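Local coordinates for protein mRNA interferase (Mycobacterium tuberculosis, PDB 6L2A) that probably acts as the toxin of a type II toxin-antitoxin system, an endoribonuclease of the MazF family that cleaves RNA, at residues A[53-59]-A[78-84]. The protein carries 6 engineered substitutions. Residues are numbered along the deposited sequence; the frame is centred on the assembly and turned at random.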
# COMPACT_ATOMS: atom_id res chain seq x y z
N VAL A 53 -4.35 5.08 3.71
CA VAL A 53 -5.36 4.03 3.86
C VAL A 53 -6.73 4.68 3.82
O VAL A 53 -7.07 5.46 4.73
CB VAL A 53 -5.13 3.24 5.16
CG1 VAL A 53 -6.34 2.39 5.48
CG2 VAL A 53 -3.89 2.36 5.03
N PRO A 54 -7.55 4.41 2.81
CA PRO A 54 -8.86 5.07 2.71
C PRO A 54 -9.78 4.68 3.85
O PRO A 54 -9.68 3.60 4.43
CB PRO A 54 -9.40 4.59 1.36
CG PRO A 54 -8.20 4.14 0.60
CD PRO A 54 -7.26 3.59 1.62
N VAL A 55 -10.71 5.58 4.15
CA VAL A 55 -11.63 5.45 5.26
C VAL A 55 -13.05 5.56 4.73
O VAL A 55 -13.33 6.37 3.84
CB VAL A 55 -11.34 6.54 6.32
CG1 VAL A 55 -12.47 6.65 7.31
CG2 VAL A 55 -10.04 6.22 7.05
N THR A 56 -13.95 4.72 5.25
CA THR A 56 -15.34 4.70 4.82
C THR A 56 -16.26 4.71 6.04
O THR A 56 -15.89 4.25 7.12
CB THR A 56 -15.66 3.47 3.96
OG1 THR A 56 -17.06 3.44 3.66
CG2 THR A 56 -15.28 2.19 4.69
N SER A 57 -17.47 5.23 5.84
CA SER A 57 -18.46 5.35 6.90
C SER A 57 -19.36 4.13 7.02
O SER A 57 -20.21 4.10 7.92
CB SER A 57 -19.31 6.61 6.69
OG SER A 57 -19.87 6.63 5.39
N ASN A 58 -19.22 3.14 6.14
CA ASN A 58 -19.99 1.91 6.24
C ASN A 58 -19.24 0.95 7.15
O ASN A 58 -18.21 0.39 6.75
CB ASN A 58 -20.23 1.30 4.86
CG ASN A 58 -21.12 0.07 4.92
OD1 ASN A 58 -22.06 0.02 5.71
ND2 ASN A 58 -20.83 -0.92 4.09
N ILE A 59 -19.76 0.75 8.36
CA ILE A 59 -19.08 -0.09 9.35
C ILE A 59 -19.91 -1.33 9.65
O ILE A 59 -19.84 -1.88 10.76
CB ILE A 59 -18.80 0.70 10.64
CG1 ILE A 59 -20.09 1.32 11.18
CG2 ILE A 59 -17.76 1.79 10.39
CD1 ILE A 59 -19.92 1.99 12.53
N VAL A 78 -18.85 10.66 11.92
CA VAL A 78 -19.43 9.34 12.16
C VAL A 78 -18.30 8.36 12.43
O VAL A 78 -17.16 8.59 12.02
CB VAL A 78 -20.27 8.85 10.97
CG1 VAL A 78 -21.62 9.51 10.97
CG2 VAL A 78 -19.55 9.13 9.66
N ASP A 79 -18.62 7.27 13.12
CA ASP A 79 -17.67 6.16 13.20
C ASP A 79 -17.37 5.67 11.80
O ASP A 79 -18.26 5.55 10.95
CB ASP A 79 -18.22 5.03 14.06
CG ASP A 79 -18.26 5.37 15.53
OD1 ASP A 79 -17.68 6.41 15.91
OD2 ASP A 79 -18.88 4.61 16.31
N CYS A 80 -16.09 5.39 11.54
CA CYS A 80 -15.64 4.98 10.23
C CYS A 80 -14.67 3.83 10.40
O CYS A 80 -14.27 3.49 11.52
CB CYS A 80 -14.99 6.14 9.48
SG CYS A 80 -16.11 7.47 8.97
N LYS A 81 -14.28 3.22 9.29
CA LYS A 81 -13.27 2.18 9.33
C LYS A 81 -12.20 2.46 8.29
O LYS A 81 -12.51 2.83 7.15
CB LYS A 81 -13.87 0.77 9.13
CG LYS A 81 -14.56 0.54 7.80
CD LYS A 81 -14.99 -0.92 7.68
CE LYS A 81 -15.50 -1.23 6.28
NZ LYS A 81 -16.09 -2.60 6.21
N ALA A 82 -10.94 2.33 8.71
CA ALA A 82 -9.83 2.38 7.78
C ALA A 82 -9.72 1.04 7.07
O ALA A 82 -9.79 -0.01 7.71
CB ALA A 82 -8.53 2.70 8.52
N GLN A 83 -9.56 1.07 5.75
CA GLN A 83 -9.54 -0.13 4.92
C GLN A 83 -8.11 -0.35 4.44
O GLN A 83 -7.70 0.17 3.40
CB GLN A 83 -10.50 0.01 3.75
CG GLN A 83 -11.93 0.35 4.14
CD GLN A 83 -12.83 0.48 2.94
OE1 GLN A 83 -13.08 1.58 2.45
NE2 GLN A 83 -13.33 -0.65 2.44
N ALA A 84 -7.34 -1.14 5.21
CA ALA A 84 -5.95 -1.39 4.84
C ALA A 84 -5.83 -2.15 3.53
O ALA A 84 -4.79 -2.04 2.87
CB ALA A 84 -5.24 -2.16 5.96
O HOH W 1 -20.93 5.01 10.51
O HOH W 2 -19.14 -2.64 6.29
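Lys81 lays its aliphatic chain along Thr56, CG to CG2 of Thr56 at 3.6 Å, on the same face of the sheet. Backbone bonds hold the two in register: Thr56 N donates to Lys81 O (3.0 Å) and Lys81 N to Thr56 O (2.9 Å), a hydrogen-bonded antiparallel pair. Two residues further along, beyond the non-hydrogen-bonded pair Val55-Ala82, Gln83 N donates to Pro54 O (2.9 Å). The other face is apolar and buried: Val55 CG1 meets Cys80 CB at 3.4 Å, Leu69 of strand 66-69 packs on Val55 and Ala82, and Leu114 of helix 104-117 on Val53. Past Thr56 a water takes over the bridging, donating to Ser57 O and Asp79 O (2.8 Å each), while Ile59 CD1 still packs on Asp79 CB at 3.8 Å. The extended Lys81 hydrogen-bonds through NZ to Lys61 O, in the loop after strand 49-56, and Gln66 OE1 of strand 66-69. This ladder joins adjoining strands of the curled antiparallel, SH3-like sheet of the PemK/MazF fold.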